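Local coordinates for protein acetohydroxyacid synthase small subunit Related (Bacteroides thetaiotaomicron, PDB 2F06) that is of unknown function but, as a histidine-binding pair of ACT domains, probably serves as an amino-acid-sensing regulatory protein, at residues A6-S10 with P55-Y59; I51-P55 with D140-L144. Residues are numbered along the deposited sequence.

Contact 1: residues A6-S10 with P55-Y59; sequences AKQLS and PDKAY
Residues 6-10 form an extended strand and residues 55-59 the first turn of a helix, with Tyr59 N hydrogen-bonded to Pro55 O at 2.8 Å. The two axes run nearly parallel, 22° apart, and approach to 9.3 Å; the register is set by Lys7 and Pro55, whose CA atoms lie 6.5 Å apart. From the strand, Lys7 and Leu9 point toward the helix, while Gln8 between them points away. Pro55 opens the helix and sets CG 3.9 Å from Lys7 CB; its O lies 4.0 Å from Leu9 CD2. Asp56 (chi1 m, chi2 -28°) carries its carboxylate to Lys7 (chi1 m, chi2 t), and Asp56 OD1 meets Lys7 NZ in a 2.9 Å salt bridge on the solvent-exposed side. Helix 55-64, the second of the first ACT domain, is the connection of a beta-alpha-beta crossover from strand 46-52 to strand 69-80 and packs over strand 5-13, which lies between them. One turn after Pro55, Ala58 faces the sheet, its CB 3.7 Å from CD1 of Leu9 (chi1 m, chi2 t). Tyr59 (chi1 t) is directed sideways; its CB reaches 4.3 Å from Leu9 CD2, and its side chain touches Ile71.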
loop_
_atom_site.group_PDB
_atom_site.type_symbol
_atom_site.label_atom_id
_atom_site.label_comp_id
_atom_site.label_asym_id
_atom_site.label_seq_id
_atom_site.Cartn_x
_atom_site.Cartn_y
_atom_site.Cartn_z
ATOM N N ALA A 6 11.947 -15.267 12.422
ATOM C CA ALA A 6 12.959 -14.334 12.021
ATOM C C ALA A 6 12.526 -12.879 12.202
ATOM O O ALA A 6 11.361 -12.539 12.204
ATOM C CB ALA A 6 13.366 -14.608 10.596
ATOM N N LYS A 7 13.519 -12.016 12.346
ATOM C CA LYS A 7 13.303 -10.594 12.441
ATOM C C LYS A 7 13.412 -10.010 11.032
ATOM O O LYS A 7 14.422 -10.192 10.324
ATOM C CB LYS A 7 14.327 -9.969 13.397
ATOM C CG LYS A 7 14.158 -10.414 14.874
ATOM C CD LYS A 7 15.254 -9.777 15.742
ATOM C CE LYS A 7 14.659 -9.148 17.014
ATOM N NZ LYS A 7 15.631 -9.178 18.126
ATOM N N GLN A 8 12.332 -9.359 10.610
ATOM C CA GLN A 8 12.355 -8.579 9.410
ATOM C C GLN A 8 12.420 -7.095 9.755
ATOM O O GLN A 8 11.686 -6.602 10.607
ATOM C CB GLN A 8 11.113 -8.871 8.611
ATOM C CG GLN A 8 10.960 -8.029 7.370
ATOM C CD GLN A 8 9.538 -8.120 6.839
ATOM O OE1 GLN A 8 8.641 -7.404 7.300
ATOM N NE2 GLN A 8 9.328 -9.002 5.893
ATOM N N LEU A 9 13.292 -6.360 9.104
ATOM C CA LEU A 9 13.261 -4.907 9.265
ATOM C C LEU A 9 12.232 -4.292 8.318
ATOM O O LEU A 9 12.154 -4.620 7.124
ATOM C CB LEU A 9 14.622 -4.272 8.976
ATOM C CG LEU A 9 15.842 -4.654 9.824
ATOM C CD1 LEU A 9 16.955 -3.682 9.590
ATOM C CD2 LEU A 9 15.549 -4.624 11.264
ATOM N N SER A 10 11.453 -3.378 8.867
ATOM C CA SER A 10 10.635 -2.496 8.074
ATOM C C SER A 10 11.131 -1.087 8.233
ATOM O O SER A 10 11.025 -0.535 9.322
ATOM C CB SER A 10 9.167 -2.589 8.513
ATOM O OG SER A 10 8.668 -3.820 8.000
ATOM N N PRO A 55 20.133 -8.594 12.125
ATOM C CA PRO A 55 19.055 -7.589 12.291
ATOM C C PRO A 55 19.212 -6.593 13.464
ATOM O O PRO A 55 18.865 -5.429 13.306
ATOM C CB PRO A 55 17.757 -8.421 12.386
ATOM C CG PRO A 55 18.154 -9.772 12.706
ATOM C CD PRO A 55 19.622 -9.966 12.206
ATOM N N ASP A 56 19.796 -7.020 14.578
ATOM C CA ASP A 56 19.968 -6.150 15.750
ATOM C C ASP A 56 21.014 -5.045 15.502
ATOM O O ASP A 56 20.788 -3.883 15.859
ATOM C CB ASP A 56 20.308 -6.953 17.011
ATOM C CG ASP A 56 19.191 -7.937 17.410
ATOM O OD1 ASP A 56 17.965 -7.724 17.122
ATOM O OD2 ASP A 56 19.564 -8.952 18.039
ATOM N N LYS A 57 22.131 -5.427 14.890
ATOM C CA LYS A 57 23.180 -4.461 14.521
ATOM C C LYS A 57 22.618 -3.486 13.470
ATOM O O LYS A 57 22.851 -2.277 13.562
ATOM C CB LYS A 57 24.411 -5.173 13.976
ATOM C CG LYS A 57 25.559 -4.259 13.799
ATOM C CD LYS A 57 26.855 -5.014 13.646
ATOM C CE LYS A 57 27.522 -4.524 12.414
ATOM N NZ LYS A 57 28.966 -4.640 12.567
ATOM N N ALA A 58 21.894 -4.023 12.480
ATOM C CA ALA A 58 21.253 -3.218 11.445
ATOM C C ALA A 58 20.249 -2.237 11.994
ATOM O O ALA A 58 20.312 -1.028 11.649
ATOM C CB ALA A 58 20.589 -4.070 10.420
ATOM N N TYR A 59 19.355 -2.728 12.841
ATOM C CA TYR A 59 18.417 -1.845 13.534
ATOM C C TYR A 59 19.079 -0.676 14.290
ATOM O O TYR A 59 18.642 0.472 14.206
ATOM C CB TYR A 59 17.542 -2.654 14.489
ATOM C CG TYR A 59 16.551 -1.875 15.334
ATOM C CD1 TYR A 59 15.279 -1.632 14.862
ATOM C CD2 TYR A 59 16.874 -1.466 16.624
ATOM C CE1 TYR A 59 14.356 -0.985 15.597
ATOM C CE2 TYR A 59 15.957 -0.782 17.381
ATOM C CZ TYR A 59 14.693 -0.561 16.851
ATOM O OH TYR A 59 13.725 0.074 17.566
#

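Contact 2: residues I51-P55 with D140-L144; sequences IVSDP and DLYKL
The end of a strand, Ile51-Val52, turns through Ser53 and Asp54 into a helix starting at Pro55, and this corner receives the C-terminal residues 140-144, where a type I turn spans Leu141 to Leu144. Ser53 and Tyr142 set the register, CA to CA 4.3 Å. Tyr142, chi1 m and chi2 -19°, lays its ring along the corner. Over one face sits Pro55, with CD 4.0 Å from the Tyr142 ring centroid and 11° off the normal, a CH-pi contact, and CG 3.6 Å from Tyr142 CZ. At the ring edge Ile51 (chi1 m, chi2 m) brings CG2 to 4.1 Å from Tyr142 CD1; the same CG2 lies 4.0 Å from CG of Leu141 (chi1 t, chi2 p). The phenol OH is hydrogen-bonded to Lys7 N. No hydrogen bond joins the segments, but Ser53 CA approaches Tyr142 O to 3.0 Å in a CA-H...O contact. Ser53, chi1 p, is directed away overall although its CB touches residues 140-144, and its OG is hydrogen-bonded to Asn33 N. Asp54, chi1 t, N-caps the helix, its OD1 accepting from Lys57 N. The tail of the second ACT repeat docks on the strand-to-helix junction of the first, a seam of the tandem ACT pair.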
loop_
_atom_site.group_PDB
_atom_site.type_symbol
_atom_site.label_atom_id
_atom_site.label_comp_id
_atom_site.label_asym_id
_atom_site.label_seq_id
_atom_site.Cartn_x
_atom_site.Cartn_y
_atom_site.Cartn_z
ATOM N N ILE A 51 15.215 -8.625 4.926
ATOM C CA ILE A 51 15.949 -9.674 5.662
ATOM C C ILE A 51 17.457 -9.403 5.566
ATOM O O ILE A 51 18.005 -9.372 4.467
ATOM C CB ILE A 51 15.580 -11.116 5.181
ATOM C CG1 ILE A 51 14.068 -11.319 5.290
ATOM C CG2 ILE A 51 16.375 -12.154 5.999
ATOM C CD1 ILE A 51 13.532 -11.622 6.678
ATOM N N VAL A 52 18.117 -9.156 6.707
ATOM C CA VAL A 52 19.547 -8.858 6.705
ATOM C C VAL A 52 20.367 -9.916 7.514
ATOM O O VAL A 52 19.767 -10.747 8.220
ATOM C CB VAL A 52 19.830 -7.429 7.247
ATOM C CG1 VAL A 52 19.053 -6.368 6.377
ATOM C CG2 VAL A 52 19.463 -7.308 8.755
ATOM N N SER A 53 21.703 -9.843 7.432
ATOM C CA SER A 53 22.595 -10.836 8.101
ATOM C C SER A 53 22.699 -10.704 9.637
ATOM O O SER A 53 22.987 -11.689 10.339
ATOM C CB SER A 53 23.992 -10.818 7.486
ATOM O OG SER A 53 24.531 -9.517 7.552
ATOM N N ASP A 54 22.460 -9.491 10.140
ATOM C CA ASP A 54 22.477 -9.194 11.566
ATOM C C ASP A 54 21.386 -8.143 11.876
ATOM O O ASP A 54 21.658 -6.933 11.846
ATOM C CB ASP A 54 23.909 -8.752 11.993
ATOM C CG ASP A 54 24.051 -8.515 13.487
ATOM O OD1 ASP A 54 23.032 -8.363 14.196
ATOM O OD2 ASP A 54 25.231 -8.433 13.954
ATOM N N PRO A 55 20.133 -8.594 12.125
ATOM C CA PRO A 55 19.055 -7.589 12.291
ATOM C C PRO A 55 19.212 -6.593 13.464
ATOM O O PRO A 55 18.865 -5.429 13.306
ATOM C CB PRO A 55 17.757 -8.421 12.386
ATOM C CG PRO A 55 18.154 -9.772 12.706
ATOM C CD PRO A 55 19.622 -9.966 12.206
ATOM N N ASP A 140 19.399 -19.359 9.195
ATOM C CA ASP A 140 19.538 -19.759 7.778
ATOM C C ASP A 140 19.114 -18.633 6.839
ATOM O O ASP A 140 19.747 -18.330 5.820
ATOM C CB ASP A 140 18.664 -20.977 7.412
ATOM C CG ASP A 140 19.143 -22.297 7.980
ATOM O OD1 ASP A 140 20.367 -22.561 8.066
ATOM O OD2 ASP A 140 18.210 -23.096 8.351
ATOM N N LEU A 141 18.014 -17.995 7.197
ATOM C CA LEU A 141 17.497 -16.885 6.470
ATOM C C LEU A 141 18.478 -15.675 6.447
ATOM O O LEU A 141 18.687 -15.052 5.386
ATOM C CB LEU A 141 16.127 -16.518 7.045
ATOM C CG LEU A 141 15.054 -15.879 6.222
ATOM C CD1 LEU A 141 14.789 -16.494 4.847
ATOM C CD2 LEU A 141 13.735 -15.768 7.053
ATOM N N TYR A 142 19.046 -15.336 7.599
ATOM C CA TYR A 142 20.050 -14.256 7.684
ATOM C C TYR A 142 21.400 -14.465 6.911
ATOM O O TYR A 142 22.266 -13.562 6.838
ATOM C CB TYR A 142 20.424 -14.092 9.164
ATOM C CG TYR A 142 19.255 -13.770 10.110
ATOM C CD1 TYR A 142 18.016 -13.240 9.648
ATOM C CD2 TYR A 142 19.400 -14.007 11.477
ATOM C CE1 TYR A 142 16.984 -12.927 10.568
ATOM C CE2 TYR A 142 18.366 -13.737 12.383
ATOM C CZ TYR A 142 17.193 -13.165 11.935
ATOM O OH TYR A 142 16.244 -12.921 12.903
ATOM N N LYS A 143 21.642 -15.662 6.394
ATOM C CA LYS A 143 22.919 -15.932 5.698
ATOM C C LYS A 143 22.683 -16.416 4.262
ATOM O O LYS A 143 23.539 -17.098 3.678
ATOM C CB LYS A 143 23.820 -16.935 6.507
ATOM C CG LYS A 143 23.307 -18.392 6.561
ATOM C CD LYS A 143 24.297 -19.498 7.105
ATOM C CE LYS A 143 24.454 -19.516 8.592
ATOM N NZ LYS A 143 24.640 -18.118 8.999
ATOM N N LEU A 144 21.548 -16.095 3.673
ATOM C CA LEU A 144 21.320 -16.569 2.310
ATOM C C LEU A 144 22.364 -15.966 1.321
ATOM O O LEU A 144 22.751 -16.550 0.278
ATOM C CB LEU A 144 19.894 -16.273 1.863
ATOM C CG LEU A 144 18.730 -17.086 2.429
ATOM C CD1 LEU A 144 17.450 -16.495 1.930
ATOM C CD2 LEU A 144 18.835 -18.498 1.883
ATOM O OXT LEU A 144 22.851 -14.843 1.577
#

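Overall arrangement
The contacts meet at Pro55, the first residue of helix 55-64: contact 1 continues along the helix, contact 2 lies on the strand end and link that lead into it. Contact 1 lies within the first ACT domain and is only partly buried: aliphatic packing beneath the helix gives way to an ion pair where the helix meets solvent. Contact 2 is buried and joins the two repeats, relying on ring packing and CA-H...O contacts, with no charged pair. A probable hydrogen bond from Lys7 N to Tyr142 OH, 2.9 Å, ties them together, as does Ala58 CB resting 3.8 Å from Val52 CG2. Strands 5-13 and 46-52, adjacent in the sheet, underlie both.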